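Local coordinates for segregation and condensation protein A (Pyrococcus furiosus, PDB 5XNS) that belongs to the kleisin family and probably links the ATPase heads of an SMC dimer in chromosome organisation, through terminal domains such as this C-terminal one, at residues E7-V12 with L43-L48; K11-I16 with I65-M70. One frame throughout, in Å; residues are numbered along the deposited sequence.

Contact 1 (E7-V12 with L43-L48); sequences EELYKV and LYLLFL
Leu48 reaches from helix 35-50 to Tyr10 on helix 3-20 and lays its forked end against the root of that side chain. Start at Leu48 CB, which still lies clear of helix 7-12. With chi1 at -76°, CG stands anti to the carbonyl carbon, which sends the methyl fork toward helix 3-20. CG then only divides the chain, and the two methyls do the touching. CD2 of Leu48 comes to 3.7 Å from Tyr10 CB and lies close to Tyr10 CG as well. CD1 of Leu48 settles 3.8 Å from the same Tyr10 CB, near Tyr10 CA. The fork thus grips the base of the tyrosine, and its approach to the ring is slanted.

Leu9, the residue before Tyr10, meets the other helix about one turn before Leu48, at Tyr44. Its chi1 of 171° extends CG away from the backbone N, and CD2 is the branch that arrives, 3.6 Å from Tyr44 CB. The same methyl meets Leu45 CD2 at 4.0 Å, the two leucine side chains standing roughly perpendicular. No hydrogen bond crosses between the two helical segments; the contacts are between carbon atoms. Val6 packs on both Tyr44 and Leu48, continuing the interface along helix 3-20; Ile56 backs Leu45, and Val54 touches both Tyr10 and Leu48.

The axes of segments 7-12 and 43-48 pass 9.9 Å apart at -81°. Two helices crossing nearly at right angles beside a small antiparallel sheet are consistent with a winged-helix domain, the fold expected at the C-terminal end of a kleisin.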
loop_
_atom_site.group_PDB
_atom_site.type_symbol
_atom_site.label_atom_id
_atom_site.label_comp_id
_atom_site.label_asym_id
_atom_site.label_seq_id
_atom_site.Cartn_x
_atom_site.Cartn_y
_atom_site.Cartn_z
ATOM N N GLU B 7 0.993 -27.727 21.035
ATOM C CA GLU B 7 1.306 -28.424 22.281
ATOM C C GLU B 7 2.324 -29.544 22.059
ATOM O O GLU B 7 3.238 -29.728 22.873
ATOM C CB GLU B 7 0.021 -28.971 22.908
ATOM C CG GLU B 7 0.268 -29.851 24.137
ATOM C CD GLU B 7 0.619 -29.039 25.396
ATOM O OE1 GLU B 7 1.100 -29.639 26.397
ATOM O OE2 GLU B 7 0.400 -27.801 25.370
ATOM N N GLU B 8 2.179 -30.311 20.969
ATOM C CA GLU B 8 3.166 -31.342 20.662
ATOM C C GLU B 8 4.559 -30.742 20.561
ATOM O O GLU B 8 5.525 -31.293 21.107
ATOM C CB GLU B 8 2.803 -32.065 19.359
ATOM C CG GLU B 8 1.847 -33.258 19.521
ATOM C CD GLU B 8 1.340 -33.814 18.176
ATOM O OE1 GLU B 8 0.213 -34.374 18.132
ATOM O OE2 GLU B 8 2.072 -33.679 17.164
ATOM N N LEU B 9 4.677 -29.598 19.881
ATOM C CA LEU B 9 5.983 -28.985 19.713
ATOM C C LEU B 9 6.521 -28.485 21.049
ATOM O O LEU B 9 7.727 -28.570 21.315
ATOM C CB LEU B 9 5.890 -27.856 18.692
ATOM C CG LEU B 9 7.137 -26.984 18.561
ATOM C CD1 LEU B 9 8.344 -27.812 18.124
ATOM C CD2 LEU B 9 6.854 -25.851 17.583
ATOM N N TYR B 10 5.637 -27.979 21.908
ATOM C CA TYR B 10 6.041 -27.570 23.249
ATOM C C TYR B 10 6.646 -28.737 24.024
ATOM O O TYR B 10 7.734 -28.614 24.599
ATOM C CB TYR B 10 4.839 -26.997 23.992
ATOM C CG TYR B 10 5.119 -26.555 25.407
ATOM C CD1 TYR B 10 6.221 -25.756 25.702
ATOM C CD2 TYR B 10 4.248 -26.891 26.444
ATOM C CE1 TYR B 10 6.463 -25.326 26.995
ATOM C CE2 TYR B 10 4.481 -26.469 27.736
ATOM C CZ TYR B 10 5.591 -25.690 28.006
ATOM O OH TYR B 10 5.827 -25.267 29.290
ATOM N N LYS B 11 5.958 -29.888 24.033
ATOM C CA LYS B 11 6.445 -31.048 24.788
ATOM C C LYS B 11 7.804 -31.504 24.272
ATOM O O LYS B 11 8.686 -31.882 25.056
ATOM C CB LYS B 11 5.439 -32.204 24.719
ATOM C CG LYS B 11 4.040 -31.911 25.279
ATOM C CD LYS B 11 3.321 -33.214 25.669
ATOM C CE LYS B 11 1.797 -33.129 25.514
ATOM N NZ LYS B 11 1.336 -33.391 24.105
ATOM N N VAL B 12 7.993 -31.460 22.952
ATOM C CA VAL B 12 9.288 -31.786 22.365
ATOM C C VAL B 12 10.363 -30.835 22.880
ATOM O O VAL B 12 11.460 -31.261 23.274
ATOM C CB VAL B 12 9.191 -31.752 20.833
ATOM C CG1 VAL B 12 10.585 -31.701 20.218
ATOM C CG2 VAL B 12 8.391 -32.954 20.342
ATOM N N LEU B 43 6.071 -20.234 13.291
ATOM C CA LEU B 43 4.795 -19.706 13.774
ATOM C C LEU B 43 4.389 -20.346 15.095
ATOM O O LEU B 43 3.996 -19.652 16.041
ATOM C CB LEU B 43 3.707 -19.928 12.723
ATOM C CG LEU B 43 2.322 -19.327 12.976
ATOM C CD1 LEU B 43 2.384 -17.818 12.976
ATOM C CD2 LEU B 43 1.372 -19.802 11.883
ATOM N N TYR B 44 4.471 -21.678 15.174
ATOM C CA TYR B 44 4.080 -22.375 16.395
ATOM C C TYR B 44 4.934 -21.924 17.577
ATOM O O TYR B 44 4.426 -21.757 18.696
ATOM C CB TYR B 44 4.177 -23.886 16.170
ATOM C CG TYR B 44 3.097 -24.420 15.232
ATOM C CD1 TYR B 44 2.124 -23.575 14.714
ATOM C CD2 TYR B 44 3.042 -25.757 14.889
ATOM C CE1 TYR B 44 1.136 -24.044 13.873
ATOM C CE2 TYR B 44 2.057 -26.241 14.046
ATOM C CZ TYR B 44 1.105 -25.380 13.541
ATOM O OH TYR B 44 0.118 -25.851 12.693
ATOM N N LEU B 45 6.228 -21.688 17.341
ATOM C CA LEU B 45 7.070 -21.134 18.390
ATOM C C LEU B 45 6.612 -19.726 18.774
ATOM O O LEU B 45 6.544 -19.391 19.964
ATOM C CB LEU B 45 8.529 -21.148 17.945
ATOM C CG LEU B 45 9.125 -22.554 17.846
ATOM C CD1 LEU B 45 10.442 -22.507 17.094
ATOM C CD2 LEU B 45 9.294 -23.213 19.236
ATOM N N LEU B 46 6.233 -18.903 17.793
ATOM C CA LEU B 46 5.762 -17.565 18.145
ATOM C C LEU B 46 4.459 -17.631 18.928
ATOM O O LEU B 46 4.235 -16.812 19.829
ATOM C CB LEU B 46 5.607 -16.701 16.896
ATOM C CG LEU B 46 6.960 -16.480 16.233
ATOM C CD1 LEU B 46 6.776 -16.215 14.738
ATOM C CD2 LEU B 46 7.723 -15.362 16.914
ATOM N N PHE B 47 3.578 -18.585 18.586
ATOM C CA PHE B 47 2.395 -18.835 19.409
ATOM C C PHE B 47 2.796 -19.176 20.845
ATOM O O PHE B 47 2.255 -18.621 21.811
ATOM C CB PHE B 47 1.553 -19.968 18.810
ATOM C CG PHE B 47 0.811 -19.598 17.535
ATOM C CD1 PHE B 47 0.815 -18.299 17.045
ATOM C CD2 PHE B 47 0.110 -20.566 16.828
ATOM C CE1 PHE B 47 0.124 -17.968 15.881
ATOM C CE2 PHE B 47 -0.578 -20.248 15.665
ATOM C CZ PHE B 47 -0.573 -18.950 15.194
ATOM N N LEU B 48 3.753 -20.094 20.999
ATOM C CA LEU B 48 4.178 -20.486 22.336
ATOM C C LEU B 48 4.819 -19.315 23.067
ATOM O O LEU B 48 4.666 -19.174 24.285
ATOM C CB LEU B 48 5.128 -21.685 22.257
ATOM C CG LEU B 48 4.449 -23.043 21.981
ATOM C CD1 LEU B 48 5.467 -24.081 21.580
ATOM C CD2 LEU B 48 3.639 -23.542 23.177
#

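Contact 2 (K11-I16 with I65-M70)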
loop_
_atom_site.group_PDB
_atom_site.type_symbol
_atom_site.label_atom_id
_atom_site.label_comp_id
_atom_site.label_asym_id
_atom_site.label_seq_id
_atom_site.Cartn_x
_atom_site.Cartn_y
_atom_site.Cartn_z
ATOM N N LYS B 11 5.958 -29.888 24.033
ATOM C CA LYS B 11 6.445 -31.048 24.788
ATOM C C LYS B 11 7.804 -31.504 24.272
ATOM O O LYS B 11 8.686 -31.882 25.056
ATOM C CB LYS B 11 5.439 -32.204 24.719
ATOM C CG LYS B 11 4.040 -31.911 25.279
ATOM C CD LYS B 11 3.321 -33.214 25.669
ATOM C CE LYS B 11 1.797 -33.129 25.514
ATOM N NZ LYS B 11 1.336 -33.391 24.105
ATOM N N VAL B 12 7.993 -31.460 22.952
ATOM C CA VAL B 12 9.288 -31.786 22.365
ATOM C C VAL B 12 10.363 -30.835 22.880
ATOM O O VAL B 12 11.460 -31.261 23.274
ATOM C CB VAL B 12 9.191 -31.752 20.833
ATOM C CG1 VAL B 12 10.585 -31.701 20.218
ATOM C CG2 VAL B 12 8.391 -32.954 20.342
ATOM N N VAL B 13 10.067 -29.530 22.871
ATOM C CA VAL B 13 11.021 -28.525 23.347
ATOM C C VAL B 13 11.383 -28.774 24.811
ATOM O O VAL B 13 12.560 -28.761 25.189
ATOM C CB VAL B 13 10.451 -27.110 23.144
ATOM C CG1 VAL B 13 11.297 -26.079 23.912
ATOM C CG2 VAL B 13 10.422 -26.765 21.646
ATOM N N LYS B 14 10.371 -29.008 25.646
ATOM C CA LYS B 14 10.586 -29.239 27.072
ATOM C C LYS B 14 11.400 -30.511 27.321
ATOM O O LYS B 14 12.359 -30.503 28.106
ATOM C CB LYS B 14 9.226 -29.301 27.774
ATOM C CG LYS B 14 9.261 -29.506 29.290
ATOM C CD LYS B 14 7.839 -29.534 29.853
ATOM C CE LYS B 14 7.810 -29.910 31.332
ATOM N NZ LYS B 14 6.417 -30.067 31.846
ATOM N N LYS B 15 11.049 -31.610 26.642
ATOM C CA LYS B 15 11.774 -32.863 26.839
ATOM C C LYS B 15 13.240 -32.716 26.446
ATOM O O LYS B 15 14.140 -33.157 27.173
ATOM C CB LYS B 15 11.115 -33.991 26.040
ATOM C CG LYS B 15 11.611 -35.380 26.427
ATOM C CD LYS B 15 11.207 -35.733 27.869
ATOM C CE LYS B 15 11.909 -37.001 28.370
ATOM N NZ LYS B 15 11.843 -38.114 27.378
ATOM N N ILE B 16 13.503 -32.088 25.298
ATOM C CA ILE B 16 14.885 -31.918 24.861
ATOM C C ILE B 16 15.638 -31.019 25.831
ATOM O O ILE B 16 16.815 -31.259 26.137
ATOM C CB ILE B 16 14.942 -31.364 23.428
ATOM C CG1 ILE B 16 14.391 -32.385 22.433
ATOM C CG2 ILE B 16 16.380 -30.972 23.059
ATOM C CD1 ILE B 16 14.288 -31.836 21.026
ATOM N N ILE B 65 18.614 -18.508 15.573
ATOM C CA ILE B 65 17.491 -18.448 16.493
ATOM C C ILE B 65 17.578 -19.637 17.448
ATOM O O ILE B 65 17.786 -20.774 17.011
ATOM C CB ILE B 65 16.166 -18.464 15.715
ATOM C CG1 ILE B 65 16.131 -17.297 14.722
ATOM C CG2 ILE B 65 14.985 -18.438 16.673
ATOM C CD1 ILE B 65 14.983 -17.375 13.704
ATOM N N LEU B 66 17.414 -19.374 18.746
ATOM C CA LEU B 66 17.416 -20.397 19.787
ATOM C C LEU B 66 16.118 -20.340 20.579
ATOM O O LEU B 66 15.452 -19.306 20.648
ATOM C CB LEU B 66 18.587 -20.227 20.755
ATOM C CG LEU B 66 19.954 -20.049 20.119
ATOM C CD1 LEU B 66 20.893 -19.489 21.161
ATOM C CD2 LEU B 66 20.465 -21.382 19.570
ATOM N N VAL B 67 15.783 -21.460 21.212
ATOM C CA VAL B 67 14.528 -21.618 21.933
ATOM C C VAL B 67 14.813 -22.142 23.332
ATOM O O VAL B 67 15.559 -23.116 23.497
ATOM C CB VAL B 67 13.570 -22.579 21.205
ATOM C CG1 VAL B 67 12.219 -22.631 21.927
ATOM C CG2 VAL B 67 13.414 -22.164 19.738
ATOM N N VAL B 68 14.189 -21.527 24.329
ATOM C CA VAL B 68 14.271 -22.022 25.695
ATOM C C VAL B 68 12.856 -22.107 26.247
ATOM O O VAL B 68 12.091 -21.141 26.121
ATOM C CB VAL B 68 15.161 -21.120 26.563
ATOM C CG1 VAL B 68 15.145 -21.591 28.011
ATOM C CG2 VAL B 68 16.572 -21.112 26.017
ATOM N N PRO B 69 12.451 -23.231 26.840
ATOM C CA PRO B 69 11.118 -23.293 27.453
ATOM C C PRO B 69 11.079 -22.504 28.755
ATOM O O PRO B 69 12.105 -22.277 29.401
ATOM C CB PRO B 69 10.897 -24.793 27.687
ATOM C CG PRO B 69 12.282 -25.364 27.796
ATOM C CD PRO B 69 13.149 -24.530 26.875
ATOM N N MET B 70 9.881 -22.038 29.101
ATOM C CA MET B 70 9.656 -21.277 30.335
ATOM C C MET B 70 8.759 -22.056 31.282
ATOM O O MET B 70 8.085 -23.009 30.868
ATOM C CB MET B 70 9.016 -19.911 30.057
ATOM C CG MET B 70 9.502 -19.246 28.791
ATOM S SD MET B 70 10.954 -18.219 29.062
ATOM C CE MET B 70 10.168 -16.642 29.408
#
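Lys15 N donates to Lys11 O at 2.9 Å, the shorter of two backbone bonds in the helical turn that presents Val13 to Pro69 and Val67. Across to the strand there is no polar bond at all; the meeting is made by one methyl. Val13 CG1 points away from its own backbone N (chi1 168°) and comes in over the proline ring, 3.8 Å from Pro69 CD and 4.0 Å from Pro69 CB. The same CG1 also reaches Val67 CG1, 4.1 Å away, so it bridges two residues that sit on one side of the strand. Beside it, Lys14 contributes backbone more than side chain: Lys14 CA lies 4.3 Å from Pro69 CG, and the extended amine chain leads off from the strand.

Ile24 and Leu29 also pack on Val13, while Tyr17, a turn further on, touches Val68 and Pro69. Val67 pairs by backbone with Ile24 and Val68 with Glu55, which makes 65-69 the middle strand. Helix 11-16 runs across it at -85°, the first helix lying against the small antiparallel sheet as in winged-helix domains.

Both contacts start from helix 3-20, contact 1 on its earlier turns and contact 2 just beyond; the two segments overlap at Lys11 and Val12, though neither touches a partner in either contact. The contact centres are 8 Å apart. Along the chain the helix comes first, then helix 35-50, and last strand 65-69, so the first helix is covered by two later elements. They also meet each other: Leu45 CD1 packs 4.0 Å from Val67 CG2, joining helix 35-50 to the strand and closing one small apolar core. The chain of another protein touches Leu43, Leu46, Phe47 and Ile65, which places this core behind a binding surface, consistent with a kleisin domain docking on its SMC partner.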